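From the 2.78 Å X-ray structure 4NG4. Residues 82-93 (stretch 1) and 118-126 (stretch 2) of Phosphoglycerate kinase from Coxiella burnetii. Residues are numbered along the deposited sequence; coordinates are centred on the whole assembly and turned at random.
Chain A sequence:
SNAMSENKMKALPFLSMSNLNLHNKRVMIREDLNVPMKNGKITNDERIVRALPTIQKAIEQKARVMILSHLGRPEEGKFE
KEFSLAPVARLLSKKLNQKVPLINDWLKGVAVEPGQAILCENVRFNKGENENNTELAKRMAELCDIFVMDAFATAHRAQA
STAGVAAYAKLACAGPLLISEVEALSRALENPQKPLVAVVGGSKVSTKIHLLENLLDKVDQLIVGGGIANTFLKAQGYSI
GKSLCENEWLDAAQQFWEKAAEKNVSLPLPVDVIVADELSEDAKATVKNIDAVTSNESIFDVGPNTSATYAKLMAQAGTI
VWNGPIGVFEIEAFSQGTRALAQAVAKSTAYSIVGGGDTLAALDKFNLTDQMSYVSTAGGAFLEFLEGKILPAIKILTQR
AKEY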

ATOM      1  N   GLU A  82     -16.111  12.642  17.809  1.00 33.41           N
ATOM      2  CA  GLU A  82     -15.458  12.830  16.511  1.00 32.72           C
ATOM      3  C   GLU A  82     -14.641  11.594  16.063  1.00 30.21           C
ATOM      4  O   GLU A  82     -14.540  11.311  14.878  1.00 30.21           O
ATOM      5  CB  GLU A  82     -14.549  14.070  16.592  1.00 32.77           C
ATOM      6  CG  GLU A  82     -14.148  14.665  15.267  1.00 33.99           C
ATOM      7  CD  GLU A  82     -13.462  16.020  15.429  1.00 36.43           C
ATOM      8  OE1 GLU A  82     -14.054  17.045  15.017  1.00 39.64           O
ATOM      9  OE2 GLU A  82     -12.335  16.065  15.982  1.00 36.52           O
ATOM     10  N   PHE A  83     -14.071  10.865  17.010  1.00 28.60           N
ATOM     11  CA  PHE A  83     -13.296   9.679  16.703  1.00 26.74           C
ATOM     12  C   PHE A  83     -13.933   8.437  17.331  1.00 26.73           C
ATOM     13  O   PHE A  83     -13.246   7.507  17.751  1.00 25.55           O
ATOM     14  CB  PHE A  83     -11.855   9.858  17.204  1.00 25.63           C
ATOM     15  CG  PHE A  83     -11.189  11.131  16.721  1.00 26.37           C
ATOM     16  CD1 PHE A  83     -10.701  11.226  15.417  1.00 25.49           C
ATOM     17  CD2 PHE A  83     -11.035  12.229  17.570  1.00 26.94           C
ATOM     18  CE1 PHE A  83     -10.088  12.393  14.967  1.00 25.79           C
ATOM     19  CE2 PHE A  83     -10.414  13.400  17.115  1.00 26.89           C
ATOM     20  CZ  PHE A  83      -9.946  13.477  15.822  1.00 26.09           C
ATOM     21  N   SER A  84     -15.254   8.418  17.379  1.00 28.51           N
ATOM     22  CA  SER A  84     -15.978   7.261  17.876  1.00 29.61           C
ATOM     23  C   SER A  84     -16.300   6.299  16.723  1.00 29.96           C
ATOM     24  O   SER A  84     -16.702   6.731  15.647  1.00 31.15           O
ATOM     25  CB  SER A  84     -17.270   7.713  18.566  1.00 32.11           C
ATOM     26  OG  SER A  84     -17.889   6.644  19.268  1.00 33.62           O
ATOM     27  N   LEU A  85     -16.142   4.998  16.946  1.00 29.47           N
ATOM     28  CA  LEU A  85     -16.556   4.000  15.966  1.00 30.31           C
ATOM     29  C   LEU A  85     -18.088   3.768  15.945  1.00 33.55           C
ATOM     30  O   LEU A  85     -18.569   2.755  15.428  1.00 34.83           O
ATOM     31  CB  LEU A  85     -15.823   2.675  16.231  1.00 29.47           C
ATOM     32  CG  LEU A  85     -14.372   2.591  15.767  1.00 27.27           C
ATOM     33  CD1 LEU A  85     -13.700   1.307  16.258  1.00 26.24           C
ATOM     34  CD2 LEU A  85     -14.298   2.699  14.251  1.00 25.77           C
ATOM     35  N   ALA A  86     -18.855   4.705  16.494  1.00 35.20           N
ATOM     36  CA  ALA A  86     -20.317   4.577  16.566  1.00 38.68           C
ATOM     37  C   ALA A  86     -20.959   4.430  15.183  1.00 40.49           C
ATOM     38  O   ALA A  86     -21.657   3.447  14.945  1.00 42.60           O
ATOM     39  CB  ALA A  86     -20.943   5.775  17.347  1.00 39.87           C
ATOM     40  N   PRO A  87     -20.717   5.392  14.260  1.00 40.42           N
ATOM     41  CA  PRO A  87     -21.306   5.289  12.907  1.00 42.72           C
ATOM     42  C   PRO A  87     -20.933   3.992  12.179  1.00 42.32           C
ATOM     43  O   PRO A  87     -21.727   3.453  11.410  1.00 45.44           O
ATOM     44  CB  PRO A  87     -20.742   6.517  12.177  1.00 41.81           C
ATOM     45  CG  PRO A  87     -20.390   7.486  13.261  1.00 40.39           C
ATOM     46  CD  PRO A  87     -19.894   6.614  14.388  1.00 38.58           C
ATOM     47  N   VAL A  88     -19.737   3.490  12.441  1.00 39.31           N
ATOM     48  CA  VAL A  88     -19.332   2.211  11.907  1.00 39.18           C
ATOM     49  C   VAL A  88     -20.224   1.127  12.489  1.00 41.60           C
ATOM     50  O   VAL A  88     -20.750   0.301  11.747  1.00 44.29           O
ATOM     51  CB  VAL A  88     -17.875   1.885  12.248  1.00 35.87           C
ATOM     52  CG1 VAL A  88     -17.463   0.553  11.597  1.00 36.28           C
ATOM     53  CG2 VAL A  88     -16.968   3.029  11.816  1.00 33.53           C
ATOM     54  N   ALA A  89     -20.411   1.156  13.811  1.00 41.34           N
ATOM     55  CA  ALA A  89     -21.182   0.136  14.536  1.00 43.52           C
ATOM     56  C   ALA A  89     -22.626   0.021  14.036  1.00 47.97           C
ATOM     57  O   ALA A  89     -23.217  -1.075  14.022  1.00 50.65           O
ATOM     58  CB  ALA A  89     -21.162   0.429  16.025  1.00 42.74           C
ATOM     59  N   ARG A  90     -23.201   1.151  13.639  1.00 49.07           N
ATOM     60  CA  ARG A  90     -24.516   1.140  13.026  1.00 53.57           C
ATOM     61  C   ARG A  90     -24.411   0.539  11.630  1.00 54.61           C
ATOM     62  O   ARG A  90     -25.231  -0.287  11.232  1.00 58.23           O
ATOM     63  CB  ARG A  90     -25.090   2.559  12.964  1.00 54.90           C
ATOM     64  CG  ARG A  90     -25.536   3.094  14.329  1.00 55.77           C
ATOM     65  CD  ARG A  90     -26.064   4.525  14.242  1.00 57.92           C
ATOM     66  NE  ARG A  90     -24.986   5.497  14.049  1.00 54.93           N
ATOM     67  CZ  ARG A  90     -25.166   6.812  13.905  1.00 55.62           C
ATOM     68  NH1 ARG A  90     -26.392   7.341  13.926  1.00 59.55           N
ATOM     69  NH2 ARG A  90     -24.112   7.603  13.736  1.00 52.24           N
ATOM     70  N   LEU A  91     -23.384   0.950  10.892  1.00 51.75           N
ATOM     71  CA  LEU A  91     -23.207   0.514   9.511  1.00 52.88           C
ATOM     72  C   LEU A  91     -22.805  -0.966   9.397  1.00 52.81           C
ATOM     73  O   LEU A  91     -23.046  -1.588   8.368  1.00 55.37           O
ATOM     74  CB  LEU A  91     -22.196   1.429   8.807  1.00 50.29           C
ATOM     75  CG  LEU A  91     -22.189   1.496   7.271  1.00 52.28           C
ATOM     76  CD1 LEU A  91     -21.270   0.442   6.689  1.00 51.13           C
ATOM     77  CD2 LEU A  91     -23.588   1.389   6.689  1.00 56.54           C
ATOM     78  N   LEU A  92     -22.210  -1.523  10.456  1.00 50.40           N
ATOM     79  CA  LEU A  92     -21.896  -2.963  10.537  1.00 50.74           C
ATOM     80  C   LEU A  92     -23.134  -3.817  10.778  1.00 55.23           C
ATOM     81  O   LEU A  92     -23.298  -4.870  10.160  1.00 57.75           O
ATOM     82  CB  LEU A  92     -20.907  -3.241  11.674  1.00 47.38           C
ATOM     83  CG  LEU A  92     -19.416  -3.267  11.351  1.00 43.42           C
ATOM     84  CD1 LEU A  92     -18.613  -3.263  12.643  1.00 40.32           C
ATOM     85  CD2 LEU A  92     -19.083  -4.485  10.518  1.00 44.05           C
ATOM     86  N   SER A  93     -23.981  -3.383  11.711  1.00 56.66           N
ATOM     87  CA  SER A  93     -25.213  -4.105  12.045  1.00 61.36           C
ATOM     88  C   SER A  93     -26.107  -4.188  10.815  1.00 65.62           C
ATOM     89  O   SER A  93     -26.629  -5.253  10.490  1.00 69.40           O
ATOM     90  CB  SER A  93     -25.952  -3.417  13.194  1.00 62.28           C
ATOM     91  OG  SER A  93     -25.081  -3.190  14.293  1.00 58.88           O
ATOM     92  N   ILE A 118     -19.297  -7.844  18.558  1.00 51.06           N
ATOM     93  CA  ILE A 118     -19.281  -6.506  19.136  1.00 49.04           C
ATOM     94  C   ILE A 118     -18.086  -5.740  18.589  1.00 44.79           C
ATOM     95  O   ILE A 118     -17.077  -6.335  18.206  1.00 43.73           O
ATOM     96  CB  ILE A 118     -19.299  -6.531  20.705  1.00 50.46           C
ATOM     97  CG1 ILE A 118     -18.034  -7.175  21.288  1.00 49.90           C
ATOM     98  CG2 ILE A 118     -20.530  -7.267  21.206  1.00 54.74           C
ATOM     99  CD1 ILE A 118     -16.802  -6.277  21.274  1.00 46.06           C
ATOM    100  N   LEU A 119     -18.221  -4.417  18.529  1.00 43.02           N
ATOM    101  CA  LEU A 119     -17.150  -3.535  18.052  1.00 39.23           C
ATOM    102  C   LEU A 119     -16.624  -2.707  19.216  1.00 37.85           C
ATOM    103  O   LEU A 119     -17.339  -1.867  19.764  1.00 38.50           O
ATOM    104  CB  LEU A 119     -17.657  -2.614  16.929  1.00 38.48           C
ATOM    105  CG  LEU A 119     -16.690  -1.576  16.344  1.00 34.74           C
ATOM    106  CD1 LEU A 119     -15.467  -2.236  15.722  1.00 31.71           C
ATOM    107  CD2 LEU A 119     -17.413  -0.708  15.340  1.00 34.21           C
ATOM    108  N   CYS A 120     -15.373  -2.967  19.590  1.00 36.50           N
ATOM    109  CA  CYS A 120     -14.689  -2.200  20.620  1.00 35.56           C
ATOM    110  C   CYS A 120     -14.469  -0.771  20.126  1.00 33.40           C
ATOM    111  O   CYS A 120     -14.219  -0.544  18.921  1.00 32.04           O
ATOM    112  CB  CYS A 120     -13.341  -2.848  20.961  1.00 35.02           C
ATOM    113  SG  CYS A 120     -13.456  -4.535  21.661  1.00 38.91           S
ATOM    114  N   GLU A 121     -14.538   0.179  21.060  1.00 33.11           N
ATOM    115  CA  GLU A 121     -14.350   1.580  20.732  1.00 31.24           C
ATOM    116  C   GLU A 121     -12.893   1.836  20.295  1.00 28.95           C
ATOM    117  O   GLU A 121     -11.972   1.187  20.795  1.00 29.03           O
ATOM    118  CB  GLU A 121     -14.733   2.446  21.929  1.00 32.09           C
ATOM    119  CG  GLU A 121     -14.612   3.945  21.719  1.00 31.00           C
ATOM    120  CD  GLU A 121     -15.301   4.446  20.465  1.00 30.63           C
ATOM    121  OE1 GLU A 121     -14.837   4.113  19.346  1.00 28.81           O
ATOM    122  OE2 GLU A 121     -16.285   5.207  20.593  1.00 31.73           O
ATOM    123  N   ASN A 122     -12.719   2.750  19.333  1.00 27.33           N
ATOM    124  CA  ASN A 122     -11.407   3.211  18.841  1.00 25.24           C
ATOM    125  C   ASN A 122     -10.234   2.849  19.775  1.00 24.85           C
ATOM    126  O   ASN A 122     -10.153   3.309  20.911  1.00 25.54           O
ATOM    127  CB  ASN A 122     -11.474   4.734  18.624  1.00 24.80           C
ATOM    128  CG  ASN A 122     -10.341   5.270  17.788  1.00 23.13           C
ATOM    129  OD1 ASN A 122      -9.351   4.581  17.514  1.00 21.27           O
ATOM    130  ND2 ASN A 122     -10.478   6.523  17.379  1.00 21.84           N
ATOM    131  N   VAL A 123      -9.334   2.008  19.286  1.00 24.26           N
ATOM    132  CA  VAL A 123      -8.219   1.511  20.087  1.00 24.54           C
ATOM    133  C   VAL A 123      -7.202   2.576  20.394  1.00 24.07           C
ATOM    134  O   VAL A 123      -6.404   2.419  21.303  1.00 25.32           O
ATOM    135  CB  VAL A 123      -7.447   0.425  19.351  1.00 24.59           C
ATOM    136  CG1 VAL A 123      -8.280  -0.817  19.243  1.00 25.98           C
ATOM    137  CG2 VAL A 123      -7.001   0.926  17.979  1.00 22.55           C
ATOM    138  N   ARG A 124      -7.197   3.635  19.589  1.00 23.15           N
ATOM    139  CA  ARG A 124      -6.276   4.749  19.761  1.00 22.54           C
ATOM    140  C   ARG A 124      -6.666   5.725  20.877  1.00 23.07           C
ATOM    141  O   ARG A 124      -5.953   6.696  21.117  1.00 22.86           O
ATOM    142  CB  ARG A 124      -6.131   5.490  18.441  1.00 21.61           C
ATOM    143  CG  ARG A 124      -5.433   4.666  17.383  1.00 21.05           C
ATOM    144  CD  ARG A 124      -5.020   5.518  16.203  1.00 20.48           C
ATOM    145  NE  ARG A 124      -4.243   4.737  15.259  1.00 21.07           N
ATOM    146  CZ  ARG A 124      -3.929   5.129  14.030  1.00 21.47           C
ATOM    147  NH1 ARG A 124      -4.327   6.308  13.553  1.00 22.89           N
ATOM    148  NH2 ARG A 124      -3.214   4.330  13.268  1.00 21.20           N
ATOM    149  N   PHE A 125      -7.790   5.471  21.546  1.00 23.96           N
ATOM    150  CA  PHE A 125      -8.146   6.218  22.747  1.00 25.42           C
ATOM    151  C   PHE A 125      -7.296   5.785  23.921  1.00 26.97           C
ATOM    152  O   PHE A 125      -7.008   6.600  24.798  1.00 28.30           O
ATOM    153  CB  PHE A 125      -9.616   6.047  23.115  1.00 26.35           C
ATOM    154  CG  PHE A 125     -10.567   6.834  22.251  1.00 26.21           C
ATOM    155  CD1 PHE A 125     -10.357   8.191  21.987  1.00 26.17           C
ATOM    156  CD2 PHE A 125     -11.703   6.230  21.742  1.00 26.25           C
ATOM    157  CE1 PHE A 125     -11.254   8.922  21.200  1.00 26.23           C
ATOM    158  CE2 PHE A 125     -12.601   6.946  20.957  1.00 26.79           C
ATOM    159  CZ  PHE A 125     -12.378   8.301  20.692  1.00 26.82           C
ATOM    160  N   ASN A 126      -6.882   4.516  23.927  1.00 27.37           N
ATOM    161  CA  ASN A 126      -6.181   3.935  25.067  1.00 29.47           C
ATOM    162  C   ASN A 126      -4.784   4.536  25.258  1.00 29.89           C
ATOM    163  O   ASN A 126      -3.945   4.457  24.349  1.00 28.28           O
ATOM    164  CB  ASN A 126      -6.069   2.410  24.903  1.00 30.00           C
ATOM    165  CG  ASN A 126      -7.428   1.707  24.874  1.00 30.72           C
ATOM    166  OD1 ASN A 126      -8.357   2.083  25.581  1.00 34.25           O
ATOM    167  ND2 ASN A 126      -7.530   0.665  24.078  1.00 29.40           N
TER

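The helix that begins at Ala 86 runs nearly antiparallel to the strand 118-120, their directions 162° apart and their axes 9.4 Å apart at closest approach. That spacing leaves room for a single layer of side chains, and the backbones draw nearer toward the start of the helix: the CA atoms of Ala 89 and Leu 119 lie 6.5 Å apart, those of Leu 85 and Glu 121 5.8 Å. The contact buries 430 Å² between the two stretches, both sides summed.

The main bump on the strand is Leu 119. Its side chain (chi1 t, chi2 p) points toward the helix and sends CD2 into a hollow lined by Leu 85, Val 88, Ala 89 and Leu 92, residues spaced so that they share one helical face. CD2 of Leu 119 is 3.8 Å from CB of Leu 85, 4.0 Å from CG1 of Val 88, 4.0 Å from CB of Ala 89 and 3.9 Å from CD1 of Leu 92. At Ala 89 the methyl sits close to the helix backbone, with CD2 of Leu 119 3.8 Å from N of Ala 89. Ile 118 and Cys 120, the neighbours of Leu 119, direct their CB atoms away, in keeping with the alternation of side chains along a strand.

Leu 85, at the N-cap position, answers with a bump of its own. CD1 of Leu 85 lies against the strand's exit, 3.3 Å from O of Cys 120 and 3.5 Å from N of Asn 122, so an apolar methyl rests on polar backbone.

Beyond this apolar layer the contact becomes polar. The CA-to-CB bond of Glu 121 points sideways, but a bend at chi2 (51°) brings its carboxylate to the loop before the helix. There OE1 of Glu 121 accepts a nearly straight hydrogen bond from N of Leu 85 (2.9 Å, 176°), while OE2 accepts a very short one from OG of Ser 84 (2.5 Å). OE1 of Glu 121 also takes a hydrogen bond from N of Asn 122 (2.5 Å), tying the carboxylate to its own loop as well.

One residue further on, ND2 of Asn 122 donates to O of Phe 83 (3.0 Å, 158°). Phe 125 closes this end: its ring tip reaches the loop that leads into the helix, with CZ of Phe 125 3.9 Å from CB of Phe 83 and 3.2 Å from O of Phe 83. N of Ser 84 lies at the ring's edge. The ring of Phe 83 itself leads away, leaving its CB and carbonyl to meet Asn 122 and Phe 125.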